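Local coordinates for protein 2-dehydropantoate 2-reductase (Porphyromonas gingivalis, PDB 2QYT) that probably catalyses the NADPH-dependent reduction of 2-dehydropantoate (ketopantoate) to (R)-pantoate, the second step from 3-methyl-2-oxobutanoate on the way to pantothenate, at residues 236-239 against 240-244; 287-290 against 291-295. All coordinates share one frame; numbering follows the deposited sequence.

Interaction 1. Residues 236-239 against 240-244; sequences EVAE and LFRAK
Leu240 N donates to Glu236 O at 2.8 Å, the first of four i to i+4 bonds between 236-239 and 240-244, within helix 227-244. The Leu240 side chain packs on Val290 and Glu293 of helix 288-296. Phe241 follows with a bond from its N to Val237 O at 3.1 Å. That oxygen also lies at the edge of the Phe241 ring, in its plane, 3.0 Å from CD1. CG2 of Val237 stands anti to its own backbone N, and there it meets Phe241 CE1 at 3.7 Å. Helix 227-244 belongs to the C-terminal family region of the reductase and packs there on helices 288-296 and 194-215, whose Met199 and Phe202 meet the ring. Arg242 N is bonded to Ala238 O at 2.8 Å. The Arg242 chain bends at chi3 (-70°) and folds back along the helix. Its guanidinium lies with one face over Ala238 O, and NH2 is 3.6 Å from Ala238 CB. Ala243 N reaches Glu239 O only through a weak bond (N-H...O angle 127°). Val237 O thus accepts the Phe241 N-H and also sits at the ring edge, where C-H groups carry slight positive charge. The arginine charge would probably polarise the Ala238 carbonyl.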
ATOM      1  N   GLU A 236     -22.811   0.095  -4.959  1.00 11.66           N
ATOM      2  CA  GLU A 236     -22.463  -1.228  -5.450  1.00 11.65           C
ATOM      3  C   GLU A 236     -21.263  -1.847  -4.700  1.00 12.63           C
ATOM      4  O   GLU A 236     -21.381  -2.955  -4.151  1.00 12.04           O
ATOM      5  CB  GLU A 236     -22.219  -1.187  -6.961  1.00 10.90           C
ATOM      6  CG  GLU A 236     -23.482  -1.382  -7.772  1.00  9.81           C
ATOM      7  CD  GLU A 236     -23.263  -1.267  -9.267  1.00  8.66           C
ATOM      8  OE1 GLU A 236     -22.090  -1.314  -9.709  1.00  6.49           O
ATOM      9  OE2 GLU A 236     -24.277  -1.127 -10.002  1.00  8.73           O
ATOM     10  N   VAL A 237     -20.137  -1.128  -4.690  1.00 13.78           N
ATOM     11  CA  VAL A 237     -18.941  -1.524  -3.953  1.00 15.67           C
ATOM     12  C   VAL A 237     -19.269  -1.708  -2.467  1.00 16.71           C
ATOM     13  O   VAL A 237     -18.764  -2.637  -1.829  1.00 17.35           O
ATOM     14  CB  VAL A 237     -17.711  -0.536  -4.201  1.00 15.50           C
ATOM     15  CG1 VAL A 237     -17.785   0.741  -3.355  1.00 15.20           C
ATOM     16  CG2 VAL A 237     -16.347  -1.269  -3.994  1.00 17.15           C
ATOM     17  N   ALA A 238     -20.132  -0.843  -1.932  1.00 17.96           N
ATOM     18  CA  ALA A 238     -20.533  -0.912  -0.524  1.00 19.33           C
ATOM     19  C   ALA A 238     -21.381  -2.142  -0.253  1.00 20.61           C
ATOM     20  O   ALA A 238     -21.153  -2.831   0.752  1.00 20.99           O
ATOM     21  CB  ALA A 238     -21.255   0.341  -0.086  1.00 18.85           C
ATOM     22  N   GLU A 239     -22.326  -2.424  -1.157  1.00 21.66           N
ATOM     23  CA  GLU A 239     -23.133  -3.648  -1.123  1.00 23.17           C
ATOM     24  C   GLU A 239     -22.257  -4.901  -1.209  1.00 23.93           C
ATOM     25  O   GLU A 239     -22.494  -5.865  -0.476  1.00 23.68           O
ATOM     26  CB  GLU A 239     -24.166  -3.652  -2.261  1.00 23.10           C
ATOM     27  CG  GLU A 239     -25.268  -4.710  -2.138  1.00 23.60           C
ATOM     28  CD  GLU A 239     -26.264  -4.682  -3.297  1.00 23.87           C
ATOM     29  OE1 GLU A 239     -26.092  -3.874  -4.249  1.00 23.74           O
ATOM     30  OE2 GLU A 239     -27.227  -5.482  -3.253  1.00 25.40           O
ATOM     31  N   LEU A 240     -21.264  -4.879  -2.107  1.00 25.38           N
ATOM     32  CA  LEU A 240     -20.317  -5.995  -2.268  1.00 26.80           C
ATOM     33  C   LEU A 240     -19.656  -6.330  -0.935  1.00 27.75           C
ATOM     34  O   LEU A 240     -19.694  -7.476  -0.476  1.00 27.70           O
ATOM     35  CB  LEU A 240     -19.230  -5.683  -3.314  1.00 26.73           C
ATOM     36  CG  LEU A 240     -18.108  -6.732  -3.521  1.00 25.86           C
ATOM     37  CD1 LEU A 240     -17.548  -6.653  -4.911  1.00 25.91           C
ATOM     38  CD2 LEU A 240     -16.960  -6.641  -2.530  1.00 25.11           C
ATOM     39  N   PHE A 241     -19.055  -5.310  -0.330  1.00 29.10           N
ATOM     40  CA  PHE A 241     -18.329  -5.475   0.910  1.00 30.78           C
ATOM     41  C   PHE A 241     -19.255  -5.833   2.060  1.00 31.71           C
ATOM     42  O   PHE A 241     -18.932  -6.713   2.873  1.00 31.52           O
ATOM     43  CB  PHE A 241     -17.448  -4.252   1.190  1.00 31.05           C
ATOM     44  CG  PHE A 241     -16.166  -4.259   0.400  1.00 31.91           C
ATOM     45  CD1 PHE A 241     -16.134  -3.804  -0.913  1.00 33.02           C
ATOM     46  CD2 PHE A 241     -15.002  -4.769   0.950  1.00 33.36           C
ATOM     47  CE1 PHE A 241     -14.959  -3.844  -1.663  1.00 32.79           C
ATOM     48  CE2 PHE A 241     -13.819  -4.807   0.208  1.00 33.46           C
ATOM     49  CZ  PHE A 241     -13.806  -4.340  -1.102  1.00 32.79           C
ATOM     50  N   ARG A 242     -20.423  -5.192   2.092  1.00 33.04           N
ATOM     51  CA  ARG A 242     -21.472  -5.505   3.068  1.00 34.37           C
ATOM     52  C   ARG A 242     -21.885  -6.976   3.009  1.00 35.21           C
ATOM     53  O   ARG A 242     -22.367  -7.528   3.997  1.00 35.13           O
ATOM     54  CB  ARG A 242     -22.682  -4.586   2.885  1.00 34.40           C
ATOM     55  CG  ARG A 242     -23.371  -4.232   4.190  1.00 35.06           C
ATOM     56  CD  ARG A 242     -24.495  -3.239   3.999  1.00 36.53           C
ATOM     57  NE  ARG A 242     -24.021  -1.900   3.642  1.00 37.25           N
ATOM     58  CZ  ARG A 242     -24.394  -1.236   2.549  1.00 37.74           C
ATOM     59  NH1 ARG A 242     -25.252  -1.780   1.689  1.00 37.24           N
ATOM     60  NH2 ARG A 242     -23.911  -0.019   2.320  1.00 38.07           N
ATOM     61  N   ALA A 243     -21.668  -7.603   1.854  1.00 36.58           N
ATOM     62  CA  ALA A 243     -21.951  -9.023   1.672  1.00 38.08           C
ATOM     63  C   ALA A 243     -20.840  -9.953   2.172  1.00 39.21           C
ATOM     64  O   ALA A 243     -21.123 -10.914   2.892  1.00 39.42           O
ATOM     65  CB  ALA A 243     -22.281  -9.316   0.215  1.00 38.06           C
ATOM     66  N   LYS A 244     -19.587  -9.674   1.803  1.00 40.73           N
ATOM     67  CA  LYS A 244     -18.489 -10.618   2.089  1.00 42.11           C
ATOM     68  C   LYS A 244     -17.832 -10.494   3.455  1.00 43.17           C
ATOM     69  O   LYS A 244     -17.538 -11.516   4.080  1.00 43.32           O
ATOM     70  CB  LYS A 244     -17.434 -10.650   0.968  1.00 42.09           C
ATOM     71  CG  LYS A 244     -16.639  -9.368   0.737  1.00 41.93           C
ATOM     72  CD  LYS A 244     -15.459  -9.616  -0.195  1.00 41.96           C
ATOM     73  CE  LYS A 244     -14.485 -10.649   0.384  1.00 42.29           C
ATOM     74  NZ  LYS A 244     -13.330 -10.899  -0.521  1.00 42.06           N
TER

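Interaction 2. Residues 287-290 against 291-295; sequences TGYV and VREAE
Tyr289 and Glu293 meet one turn apart on helix 288-296. The Glu293 chain crosses the tyrosine at its hydroxyl end, with CG 3.6 Å from Tyr289 OH. Glu293 CB lies over one face of the ring, offset toward the rim. OE1 comes within 3.7 Å of Tyr289 CE1, and the carboxylate plane is turned only 21° from the ring plane. A bend at chi2 (51°) brings the carboxylate back toward the tyrosine. The polar partner of Tyr289 OH is Lys244 NZ, from helix 227-244.

Arg292 bends at chi3 and folds back over Gly288. One face of its guanidinium lies over Gly288 O, with NH1 3.0 Å from that oxygen. The angle is poor, so this is a contact and not a hydrogen bond. Gly288 O instead accepts Arg292 N at 3.2 Å. NH2 of Arg292 pairs with a bound sulfate, probably from the crystallisation liquor, though the modelled approach is too short for its detail to be trusted.

These side chains are carried by a short alpha-helix, 288-296, in the C-terminal, 6-phosphogluconate-dehydrogenase-like part of the ketopantoate reductase fold. Thr287 holds the N-cap position, but its side chain makes no capping bond. Its carbonyl oxygen accepts Val291 N at 3.3 Å. Glu293 N donates to Tyr289 O at 2.8 Å, so the two residues stand on the same side of the helix. Ala294 N to Val290 O is the straightest of the four bonds between the segments, with an N-H...O angle of 176°.

Farther out, Val290 packs on Phe202 and Ser206 of helix 194-215, while Tyr308 of helix 302-309 touches Thr287, Val291 and Arg292.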
ATOM      1  N   THR A 287     -11.412  -2.691 -10.715  1.00 19.62           N
ATOM      2  CA  THR A 287     -12.680  -2.918 -11.422  1.00 18.09           C
ATOM      3  C   THR A 287     -12.994  -4.421 -11.523  1.00 17.01           C
ATOM      4  O   THR A 287     -14.038  -4.873 -11.038  1.00 17.19           O
ATOM      5  CB  THR A 287     -12.636  -2.301 -12.849  1.00 17.88           C
ATOM      6  OG1 THR A 287     -11.796  -1.133 -12.847  1.00 17.51           O
ATOM      7  CG2 THR A 287     -14.023  -1.934 -13.322  1.00 18.03           C
ATOM      8  N   GLY A 288     -12.085  -5.185 -12.141  1.00 15.32           N
ATOM      9  CA  GLY A 288     -12.292  -6.612 -12.364  1.00 13.04           C
ATOM     10  C   GLY A 288     -12.607  -7.388 -11.104  1.00 11.74           C
ATOM     11  O   GLY A 288     -13.491  -8.249 -11.101  1.00 11.22           O
ATOM     12  N   TYR A 289     -11.891  -7.060 -10.029  1.00 10.90           N
ATOM     13  CA  TYR A 289     -12.049  -7.724  -8.737  1.00 10.02           C
ATOM     14  C   TYR A 289     -13.496  -7.676  -8.275  1.00  9.18           C
ATOM     15  O   TYR A 289     -14.087  -8.729  -7.962  1.00  8.19           O
ATOM     16  CB  TYR A 289     -11.147  -7.081  -7.670  1.00 10.18           C
ATOM     17  CG  TYR A 289     -11.446  -7.596  -6.283  1.00 10.36           C
ATOM     18  CD1 TYR A 289     -10.984  -8.853  -5.867  1.00  9.27           C
ATOM     19  CD2 TYR A 289     -12.238  -6.858  -5.406  1.00 10.38           C
ATOM     20  CE1 TYR A 289     -11.285  -9.348  -4.596  1.00  9.76           C
ATOM     21  CE2 TYR A 289     -12.551  -7.342  -4.136  1.00 11.11           C
ATOM     22  CZ  TYR A 289     -12.067  -8.583  -3.732  1.00 10.80           C
ATOM     23  OH  TYR A 289     -12.376  -9.045  -2.469  1.00 11.28           O
ATOM     24  N   VAL A 290     -14.027  -6.438  -8.246  1.00  8.50           N
ATOM     25  CA  VAL A 290     -15.396  -6.091  -7.853  1.00  8.11           C
ATOM     26  C   VAL A 290     -16.453  -6.912  -8.609  1.00  7.97           C
ATOM     27  O   VAL A 290     -17.271  -7.603  -7.983  1.00  8.78           O
ATOM     28  CB  VAL A 290     -15.667  -4.547  -8.028  1.00  8.46           C
ATOM     29  CG1 VAL A 290     -16.928  -4.133  -7.288  1.00  8.28           C
ATOM     30  CG2 VAL A 290     -14.496  -3.729  -7.521  1.00  8.62           C
ATOM     31  N   VAL A 291     -16.410  -6.886  -9.945  1.00  7.19           N
ATOM     32  CA  VAL A 291     -17.307  -7.700 -10.773  1.00  7.01           C
ATOM     33  C   VAL A 291     -17.306  -9.194 -10.368  1.00  7.20           C
ATOM     34  O   VAL A 291     -18.362  -9.836 -10.220  1.00  6.71           O
ATOM     35  CB  VAL A 291     -16.950  -7.554 -12.293  1.00  7.12           C
ATOM     36  CG1 VAL A 291     -17.688  -8.595 -13.153  1.00  6.09           C
ATOM     37  CG2 VAL A 291     -17.238  -6.125 -12.787  1.00  6.52           C
ATOM     38  N   ARG A 292     -16.113  -9.748 -10.191  1.00  7.35           N
ATOM     39  CA  ARG A 292     -16.008 -11.157  -9.921  1.00  7.04           C
ATOM     40  C   ARG A 292     -16.376 -11.549  -8.502  1.00  6.75           C
ATOM     41  O   ARG A 292     -16.987 -12.599  -8.285  1.00  7.31           O
ATOM     42  CB  ARG A 292     -14.638 -11.663 -10.320  1.00  7.54           C
ATOM     43  CG  ARG A 292     -14.559 -11.945 -11.811  1.00  8.90           C
ATOM     44  CD  ARG A 292     -13.239 -12.588 -12.184  1.00 10.99           C
ATOM     45  NE  ARG A 292     -12.552 -11.757 -13.169  1.00 13.28           N
ATOM     46  CZ  ARG A 292     -11.752 -10.728 -12.866  1.00 13.37           C
ATOM     47  NH1 ARG A 292     -11.490 -10.389 -11.596  1.00 14.62           N
ATOM     48  NH2 ARG A 292     -11.201 -10.041 -13.846  1.00 13.05           N
ATOM     49  N   GLU A 293     -16.020 -10.712  -7.539  1.00  6.64           N
ATOM     50  CA  GLU A 293     -16.414 -10.949  -6.155  1.00  7.13           C
ATOM     51  C   GLU A 293     -17.946 -10.993  -5.969  1.00  8.14           C
ATOM     52  O   GLU A 293     -18.468 -11.918  -5.316  1.00  8.50           O
ATOM     53  CB  GLU A 293     -15.732  -9.942  -5.225  1.00  7.01           C
ATOM     54  CG  GLU A 293     -15.464 -10.438  -3.822  1.00  6.89           C
ATOM     55  CD  GLU A 293     -14.762 -11.769  -3.822  1.00  8.09           C
ATOM     56  OE1 GLU A 293     -13.833 -11.963  -4.644  1.00  8.75           O
ATOM     57  OE2 GLU A 293     -15.176 -12.644  -3.025  1.00  8.84           O
ATOM     58  N   ALA A 294     -18.660 -10.027  -6.579  1.00  8.99           N
ATOM     59  CA  ALA A 294     -20.144 -10.059  -6.635  1.00  9.40           C
ATOM     60  C   ALA A 294     -20.761 -11.283  -7.353  1.00  9.50           C
ATOM     61  O   ALA A 294     -21.792 -11.804  -6.910  1.00  9.51           O
ATOM     62  CB  ALA A 294     -20.690  -8.757  -7.225  1.00  9.01           C
ATOM     63  N   GLU A 295     -20.161 -11.722  -8.463  1.00 10.13           N
ATOM     64  CA  GLU A 295     -20.487 -13.041  -9.038  1.00 10.98           C
ATOM     65  C   GLU A 295     -20.618 -14.105  -7.951  1.00 10.70           C
ATOM     66  O   GLU A 295     -21.572 -14.941  -7.984  1.00 10.80           O
ATOM     67  CB  GLU A 295     -19.382 -13.524  -9.989  1.00 11.64           C
ATOM     68  CG  GLU A 295     -19.804 -13.811 -11.457  1.00 14.96           C
ATOM     69  CD  GLU A 295     -18.760 -13.196 -12.399  1.00 18.95           C
ATOM     70  OE1 GLU A 295     -17.606 -13.812 -12.446  1.00 19.77           O
ATOM     71  OE2 GLU A 295     -19.069 -12.074 -13.058  1.00 21.32           O
TER

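Interactions 1 and 2 are single-helix contacts on two helices that pack together; the centres of the two interactions lie about 10 Å apart. Lys244, at the end of helix 227-244, reaches across to interaction 2. Its NZ lies 2.9 Å from Tyr289 OH, a probable hydrogen bond. The same NZ is 3.6 Å from Glu293 OE2, a long and weak ion pair. Lys244 therefore ties the Tyr289-Glu293 pair to the end of the other helix. Leu240 adds packing: its CD1 is 3.2 Å from Val290 O and 3.8 Å from Glu293 CB. Phe202 touches both Phe241 and Val290, so helix 194-215 borders both contacts. Tyr304 of helix 302-309 likewise touches both Val237 and Val290.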